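Local atomic coordinates of citrinin polyketide synthase (Monascus purpureus, PDB entry 5MPT), a protein that makes the keto-aldehyde precursor of the mycotoxin citrinin by successive condensation of malonyl-CoA units, this chain being its C-methylating CMeT domain. Residues A20-I23 and A24-T28; R68-A71 and A72-L76; P270-P273 and Q274-H277; A347-W350 and K351-T355. All coordinates share one frame; numbering follows the deposited sequence.

Interaction 1 (A20-I23 and A24-T28); sequences AFRI and AKEAT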
# COMPACT_ATOMS: atom_id res chain seq x y z
N ALA A 20 -16.73 17.47 -3.21
CA ALA A 20 -15.75 16.80 -4.05
C ALA A 20 -15.60 15.33 -3.68
O ALA A 20 -15.50 14.46 -4.56
CB ALA A 20 -14.39 17.49 -4.00
N PHE A 21 -15.54 15.01 -2.38
CA PHE A 21 -15.36 13.61 -2.02
C PHE A 21 -16.55 12.77 -2.43
O PHE A 21 -16.38 11.64 -2.90
CB PHE A 21 -15.12 13.46 -0.53
CG PHE A 21 -14.61 12.07 -0.18
CD1 PHE A 21 -13.34 11.70 -0.52
CD2 PHE A 21 -15.45 11.12 0.38
CE1 PHE A 21 -12.87 10.41 -0.27
CE2 PHE A 21 -14.99 9.82 0.64
CZ PHE A 21 -13.69 9.48 0.32
N ARG A 22 -17.76 13.31 -2.26
CA ARG A 22 -18.94 12.54 -2.65
C ARG A 22 -18.89 12.20 -4.13
O ARG A 22 -19.11 11.05 -4.52
CB ARG A 22 -20.21 13.29 -2.31
CG ARG A 22 -21.50 12.54 -2.68
CD ARG A 22 -22.73 13.44 -2.53
NE ARG A 22 -22.61 14.65 -3.35
CZ ARG A 22 -22.24 15.85 -2.91
NH1 ARG A 22 -22.15 16.86 -3.76
NH2 ARG A 22 -21.96 16.05 -1.61
N ILE A 23 -18.54 13.19 -4.96
CA ILE A 23 -18.44 12.95 -6.40
C ILE A 23 -17.41 11.87 -6.70
O ILE A 23 -17.66 10.96 -7.50
CB ILE A 23 -18.10 14.26 -7.13
CG1 ILE A 23 -19.32 15.17 -7.14
CG2 ILE A 23 -17.67 13.99 -8.54
CD1 ILE A 23 -19.02 16.62 -7.51
N ALA A 24 -16.23 11.95 -6.08
CA ALA A 24 -15.20 10.96 -6.33
C ALA A 24 -15.66 9.58 -5.86
O ALA A 24 -15.56 8.58 -6.60
CB ALA A 24 -13.90 11.41 -5.65
N LYS A 25 -16.25 9.53 -4.66
CA LYS A 25 -16.72 8.29 -4.06
C LYS A 25 -17.70 7.57 -4.98
O LYS A 25 -17.60 6.36 -5.18
CB LYS A 25 -17.37 8.59 -2.71
CG LYS A 25 -17.92 7.35 -1.98
CD LYS A 25 -18.41 7.72 -0.59
CE LYS A 25 -19.00 6.53 0.14
NZ LYS A 25 -19.52 6.91 1.46
N GLU A 26 -18.67 8.30 -5.52
CA GLU A 26 -19.66 7.64 -6.36
C GLU A 26 -19.08 7.10 -7.66
O GLU A 26 -19.71 6.26 -8.28
CB GLU A 26 -20.81 8.59 -6.65
CG GLU A 26 -21.57 8.91 -5.36
CD GLU A 26 -22.70 9.92 -5.51
OE1 GLU A 26 -22.89 10.48 -6.61
OE2 GLU A 26 -23.39 10.14 -4.48
N ALA A 27 -17.89 7.54 -8.06
CA ALA A 27 -17.25 7.09 -9.29
C ALA A 27 -16.24 5.96 -9.05
O ALA A 27 -15.51 5.62 -9.98
CB ALA A 27 -16.53 8.26 -9.96
N THR A 28 -16.18 5.41 -7.83
CA THR A 28 -15.16 4.40 -7.52
C THR A 28 -15.15 3.25 -8.53
O THR A 28 -14.09 2.91 -9.07
CB THR A 28 -15.36 3.86 -6.08
OG1 THR A 28 -15.31 4.94 -5.15
CG2 THR A 28 -14.26 2.87 -5.71
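Ala24 and Ala20 stand one turn apart on helix 14-26. The amide N of Ala24 donates to Ala20 O at 3.0 Å, 165° at the hydrogen, and the methyl CB of Ala24 sits 3.6 Å from Ala20 O as well. Both methyls meet Phe193 of helix 181-198, so this alanine face packs on that helix. Ile23, also next to helix 181-198 through Phe192, touches its successors mainly with backbone: Ile23 O receives a weak bond from Ala27 N at 3.5 Å. Ala27 N also makes a shorter i to i+3 bond, to Ala24 O at 2.9 Å, and Ala27 is itself the N-cap of helix 28-34, so one alpha-helix follows directly on another in what is, by sequence family, a helix-turn-helix region. Arg22 lies on the outward side, alongside Glu26 and pointing the same way. Arg22 CG runs anti to the backbone N (chi1 -180°), and this methylene carbon of Arg22 meets Glu26 OE2 at 3.5 Å. The charged ends do not touch: Arg22 NE is 4.7 Å from Glu26 OE2, while the arginine chain bends at chi3 and its guanidinium forms a salt bridge with Asp19.

Interaction 2 (R68-A71 and A72-L76); sequences RSAA and AYQRL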
# COMPACT_ATOMS: atom_id res chain seq x y z
N ARG A 68 5.87 -31.82 -2.25
CA ARG A 68 5.44 -32.14 -3.60
C ARG A 68 5.15 -33.63 -3.75
O ARG A 68 4.27 -34.01 -4.52
CB ARG A 68 6.50 -31.69 -4.62
CG ARG A 68 5.95 -31.63 -6.03
CD ARG A 68 7.05 -31.42 -7.05
NE ARG A 68 8.13 -30.59 -6.55
CZ ARG A 68 8.11 -29.26 -6.54
NH1 ARG A 68 7.05 -28.60 -6.99
NH2 ARG A 68 9.16 -28.60 -6.06
N SER A 69 5.87 -34.48 -3.02
CA SER A 69 5.74 -35.92 -3.17
C SER A 69 5.03 -36.58 -2.00
O SER A 69 4.80 -37.79 -2.03
CB SER A 69 7.12 -36.54 -3.35
OG SER A 69 8.00 -36.14 -2.31
N ALA A 70 4.66 -35.82 -0.97
CA ALA A 70 4.08 -36.39 0.23
C ALA A 70 2.71 -36.99 -0.06
O ALA A 70 1.92 -36.43 -0.83
CB ALA A 70 3.94 -35.32 1.31
N ALA A 71 2.43 -38.12 0.58
CA ALA A 71 1.15 -38.78 0.40
C ALA A 71 0.08 -38.08 1.24
O ALA A 71 0.37 -37.27 2.12
CB ALA A 71 1.26 -40.25 0.79
N ALA A 72 -1.17 -38.42 0.95
CA ALA A 72 -2.26 -37.88 1.73
C ALA A 72 -2.10 -38.28 3.20
O ALA A 72 -1.78 -39.43 3.51
CB ALA A 72 -3.60 -38.37 1.18
N TYR A 73 -2.29 -37.30 4.08
CA TYR A 73 -2.26 -37.41 5.54
C TYR A 73 -0.84 -37.49 6.09
O TYR A 73 -0.67 -37.56 7.32
CB TYR A 73 -3.10 -38.59 6.06
CG TYR A 73 -4.58 -38.41 5.79
CD1 TYR A 73 -5.34 -37.54 6.57
CD2 TYR A 73 -5.20 -39.09 4.76
CE1 TYR A 73 -6.69 -37.37 6.32
CE2 TYR A 73 -6.55 -38.92 4.51
CZ TYR A 73 -7.29 -38.05 5.29
OH TYR A 73 -8.63 -37.88 5.04
N GLN A 74 0.18 -37.46 5.24
CA GLN A 74 1.55 -37.45 5.72
C GLN A 74 1.82 -36.25 6.63
O GLN A 74 1.52 -35.10 6.28
CB GLN A 74 2.52 -37.43 4.54
CG GLN A 74 3.96 -37.58 4.94
CD GLN A 74 4.86 -37.88 3.76
OE1 GLN A 74 4.52 -38.67 2.88
NE2 GLN A 74 6.02 -37.24 3.72
N ARG A 75 2.39 -36.51 7.80
CA ARG A 75 2.80 -35.44 8.69
C ARG A 75 4.03 -34.74 8.12
O ARG A 75 4.99 -35.39 7.71
CB ARG A 75 3.10 -35.98 10.10
CG ARG A 75 3.12 -34.90 11.17
CD ARG A 75 3.23 -35.47 12.57
NE ARG A 75 3.03 -34.42 13.58
CZ ARG A 75 4.00 -33.87 14.31
NH1 ARG A 75 5.26 -34.25 14.18
NH2 ARG A 75 3.69 -32.92 15.20
N LEU A 76 3.98 -33.42 8.07
CA LEU A 76 5.06 -32.60 7.55
C LEU A 76 5.69 -31.83 8.70
O LEU A 76 4.98 -31.24 9.53
CB LEU A 76 4.56 -31.61 6.49
CG LEU A 76 3.83 -32.19 5.27
CD1 LEU A 76 3.30 -31.09 4.36
CD2 LEU A 76 4.75 -33.08 4.52
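Gln74 holds CG anti to its own backbone N (chi1 -173°) and continues extended, a shape that carries its amide back beside Ala70 and Ala71. There Gln74 OE1 accepts the amide hydrogen of Ala71 N at 3.2 Å; the donor stands well above the amide plane, 51° out of it. The flat amide also lies against the methyl of Ala70, whose CB is 3.7 Å from Gln74 CD. A second bond joins Gln74 to Ala71 through the backbone, Gln74 N to Ala71 O at 3.1 Å. This closes a type II beta turn from Ala71 to Gln74, with Tyr73 in a left-handed backbone conformation (phi 77°). The glutamine thus straddles the turn, giving with its main chain and accepting with its side chain. The turn leads into the short strand 75-76, an outermost strand of a three-stranded antiparallel sheet in the helix-turn-helix family region; Tyr73 and Gln74 bond through the backbone to Arg111 on the adjacent strand 108-111, and Leu76 to Ile109 on the same strand. Leu76 also reaches back with one branch, its CD2 meeting Ala70 CB at 4.0 Å, and its side chain packs on Ile109 and Cys65 as well.

Interaction 3 (P270-P273 and Q274-H277); sequences PPDP and QLVH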
# COMPACT_ATOMS: atom_id res chain seq x y z
N PRO A 270 6.43 13.53 17.02
CA PRO A 270 5.67 14.75 17.25
C PRO A 270 6.08 15.81 16.25
O PRO A 270 7.26 15.90 15.86
CB PRO A 270 6.05 15.14 18.68
CG PRO A 270 7.35 14.47 18.90
CD PRO A 270 7.28 13.21 18.18
N PRO A 271 5.15 16.63 15.78
CA PRO A 271 5.51 17.70 14.84
C PRO A 271 6.28 18.81 15.51
O PRO A 271 5.88 19.28 16.57
CB PRO A 271 4.15 18.23 14.37
CG PRO A 271 3.11 17.33 15.00
CD PRO A 271 3.74 16.68 16.17
N ASP A 272 7.31 19.31 14.83
CA ASP A 272 7.96 20.52 15.32
C ASP A 272 7.03 21.72 15.12
O ASP A 272 6.11 21.67 14.29
CB ASP A 272 9.31 20.73 14.64
CG ASP A 272 9.20 21.36 13.28
OD1 ASP A 272 9.13 22.60 13.23
OD2 ASP A 272 9.23 20.62 12.27
N PRO A 273 7.22 22.78 15.91
CA PRO A 273 6.31 23.94 15.85
C PRO A 273 6.01 24.41 14.45
O PRO A 273 4.88 24.78 14.16
CB PRO A 273 7.08 25.01 16.65
CG PRO A 273 7.81 24.24 17.66
CD PRO A 273 8.16 22.91 17.05
N GLN A 274 7.01 24.39 13.56
CA GLN A 274 6.81 24.86 12.20
C GLN A 274 5.77 24.04 11.45
O GLN A 274 5.14 24.57 10.53
CB GLN A 274 8.13 24.85 11.43
CG GLN A 274 9.21 25.71 12.02
CD GLN A 274 10.50 25.62 11.23
OE1 GLN A 274 10.61 24.82 10.29
NE2 GLN A 274 11.48 26.43 11.60
N LEU A 275 5.55 22.78 11.82
CA LEU A 275 4.55 21.96 11.12
C LEU A 275 3.16 22.09 11.72
O LEU A 275 2.17 21.81 11.02
CB LEU A 275 4.95 20.48 11.13
CG LEU A 275 6.25 20.08 10.41
CD1 LEU A 275 6.64 18.62 10.68
CD2 LEU A 275 6.12 20.31 8.92
N VAL A 276 3.05 22.57 12.96
CA VAL A 276 1.78 22.55 13.68
C VAL A 276 0.76 23.43 12.96
O VAL A 276 1.02 24.59 12.63
CB VAL A 276 2.00 22.98 15.14
CG1 VAL A 276 0.69 23.27 15.88
CG2 VAL A 276 2.75 21.89 15.91
N HIS A 277 -0.41 22.84 12.68
CA HIS A 277 -1.54 23.60 12.11
C HIS A 277 -1.12 24.34 10.85
O HIS A 277 -1.48 25.49 10.64
CB HIS A 277 -2.11 24.60 13.12
CG HIS A 277 -2.72 23.99 14.35
ND1 HIS A 277 -3.16 22.69 14.42
CD2 HIS A 277 -2.96 24.53 15.58
CE1 HIS A 277 -3.66 22.45 15.62
NE2 HIS A 277 -3.55 23.56 16.34
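Asp272 folds its carboxylate over the start of a tight turn and so builds an Asx turn with Gln274, in the surface loop that joins strands 260-264 and 279-285 of the Rossmann-like methyltransferase fold. Asp272 OD1 takes the amide hydrogen of Gln274 N at 2.8 Å, met from above the carboxylate plane rather than in it. The torsion behind this bond sets CG between the backbone N and the carbonyl carbon (chi1 81°), which places OD1 within reach of the Gln274 amide. The backbone carbonyl of Asp272 is used too: Asp272 O accepts Leu275 N at 2.8 Å and, weakly, Val276 N. One residue further on, Pro273 O receives Val276 N at 3.1 Å, so two overlapping i to i+3 turns follow one another and Val276 N is shared between two acceptors. The other carboxylate oxygen, Asp272 OD2, makes a long, weak ion pair with Lys263 and lies 3.6 Å from Leu275 CG, the aspartate and leucine side chains crossing at about a right angle.

The apolar contacts gather round Pro271. This proline presents its CB to both Leu275 and Val276, and its ring also touches Arg303 and Ile304 of helix 294-304, joining the loop to that helix; Val276 packs on Arg303 as well. Pro271 CB lies 4.0 Å from Leu275 CB and 4.2 Å from Val276 CG2.

Interaction 4 (A347-W350 and K351-T355); sequences ATHW and KKILT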
# COMPACT_ATOMS: atom_id res chain seq x y z
N ALA A 347 -11.38 -0.11 6.69
CA ALA A 347 -11.74 1.30 6.88
C ALA A 347 -12.47 1.54 8.20
O ALA A 347 -12.33 2.61 8.82
CB ALA A 347 -12.58 1.78 5.71
N THR A 348 -13.28 0.57 8.62
CA THR A 348 -14.04 0.72 9.86
C THR A 348 -13.11 0.88 11.05
O THR A 348 -13.39 1.67 11.97
CB THR A 348 -14.97 -0.48 10.06
OG1 THR A 348 -14.22 -1.70 9.93
CG2 THR A 348 -16.08 -0.48 9.02
N HIS A 349 -11.98 0.17 11.05
CA HIS A 349 -10.99 0.33 12.10
C HIS A 349 -10.31 1.68 11.99
O HIS A 349 -10.07 2.35 13.00
CB HIS A 349 -9.95 -0.79 12.01
CG HIS A 349 -8.85 -0.65 13.02
ND1 HIS A 349 -9.02 -0.98 14.35
CD2 HIS A 349 -7.57 -0.23 12.90
CE1 HIS A 349 -7.89 -0.76 15.00
NE2 HIS A 349 -6.99 -0.31 14.14
N TRP A 350 -9.92 2.06 10.78
CA TRP A 350 -9.35 3.38 10.58
C TRP A 350 -10.27 4.46 11.13
O TRP A 350 -9.81 5.39 11.78
CB TRP A 350 -9.07 3.61 9.10
CG TRP A 350 -7.87 2.91 8.59
CD1 TRP A 350 -7.82 1.78 7.86
CD2 TRP A 350 -6.51 3.33 8.78
NE1 TRP A 350 -6.52 1.46 7.56
CE2 TRP A 350 -5.70 2.39 8.13
CE3 TRP A 350 -5.91 4.40 9.44
CZ2 TRP A 350 -4.31 2.49 8.13
CZ3 TRP A 350 -4.54 4.50 9.43
CH2 TRP A 350 -3.75 3.57 8.79
N LYS A 351 -11.58 4.36 10.87
CA LYS A 351 -12.50 5.36 11.41
C LYS A 351 -12.45 5.39 12.93
O LYS A 351 -12.46 6.46 13.54
CB LYS A 351 -13.92 5.08 10.91
CG LYS A 351 -14.98 6.03 11.42
CD LYS A 351 -16.33 5.65 10.84
CE LYS A 351 -17.48 6.55 11.33
NZ LYS A 351 -17.67 7.75 10.49
N LYS A 352 -12.40 4.21 13.55
CA LYS A 352 -12.33 4.16 15.01
C LYS A 352 -11.12 4.92 15.52
O LYS A 352 -11.24 5.78 16.41
CB LYS A 352 -12.28 2.70 15.48
CG LYS A 352 -12.47 2.55 16.99
CD LYS A 352 -12.22 1.11 17.46
CE LYS A 352 -10.74 0.75 17.43
NZ LYS A 352 -10.47 -0.64 17.90
N ILE A 353 -9.94 4.64 14.97
CA ILE A 353 -8.73 5.34 15.39
C ILE A 353 -8.90 6.84 15.16
O ILE A 353 -8.67 7.65 16.06
CB ILE A 353 -7.51 4.82 14.62
CG1 ILE A 353 -7.31 3.31 14.86
CG2 ILE A 353 -6.27 5.63 14.98
CD1 ILE A 353 -6.92 2.95 16.24
N LEU A 354 -9.28 7.21 13.93
CA LEU A 354 -9.33 8.61 13.53
C LEU A 354 -10.27 9.40 14.41
O LEU A 354 -9.94 10.50 14.87
CB LEU A 354 -9.75 8.69 12.07
CG LEU A 354 -8.69 8.20 11.09
CD1 LEU A 354 -9.32 7.87 9.75
CD2 LEU A 354 -7.62 9.25 10.93
N THR A 355 -11.44 8.83 14.71
CA THR A 355 -12.40 9.52 15.56
C THR A 355 -11.84 9.70 16.97
O THR A 355 -12.01 10.76 17.59
CB THR A 355 -13.70 8.72 15.60
OG1 THR A 355 -14.25 8.67 14.28
CG2 THR A 355 -14.70 9.35 16.53
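The imidazole of His349 carries Ile353 over one face: the methylene CG1 of Ile353 lies 4.1 Å from the centroid of the His349 ring and 27° off the normal, a CH-pi contact one turn along helix 347-356, an alpha-helix packed against the sheet of the Rossmann-like methyltransferase fold. The nearest ring atom is His349 NE2, 3.7 Å from Ile353 CG1. Lys352 approaches the same ring obliquely, its chain bent at chi3, which brings Lys352 NZ to 3.8 Å from His349 ND1. His349 has CG anti to the backbone N (chi1 177°), and this turns the imidazole along the helix toward these two later residues. The second flat group, the indole of Trp350, faces into the domain. It packs on Val288, Leu294, Leu313 and Gln345, and the Trp350 side chain also touches Glu315 and His289, both active-site residues of the methyltransferase. The helix therefore places a tryptophan beside the catalytic residues, while His349 meets Lys352 and Ile353, and Lys351 packs on strand 361-364.

Along this helix the i to i+4 bonds are regular, as in Ile353 N to His349 O, 169° at the hydrogen. Leu354 joins Trp350 on the inner side by a like bond, its side chain packing also on Leu311, Thr298 and Val362. Leu354 CG lies 3.1 Å from Trp350 O. At the later end Thr355 grips Lys351 O twice, N and OG1 arriving from opposite faces of its plane, with Thr355 OG1 2.9 Å from Lys351 O.

In the fold
Interactions 1 and 4 are partly buried and lie on helices, whereas interactions 2 and 3 are surface turns. The helical pair shares one chemistry, i to i+4 backbone bonds with side chains packed a turn apart, but serves different places: interaction 4 borders the methyltransferase active site, and interaction 1 lies against helix 181-198, its centre about 20 Å from that of interaction 4. The two loop contacts use a side-chain oxygen to take a backbone amide, an amide oxygen in 68-76 and a carboxylate in 270-277. Interactions 3 and 4 both touch helix 294-304. Interaction 2 is remote, about 38 Å from interaction 1 between nearest atoms, though both belong to the helix-turn-helix region.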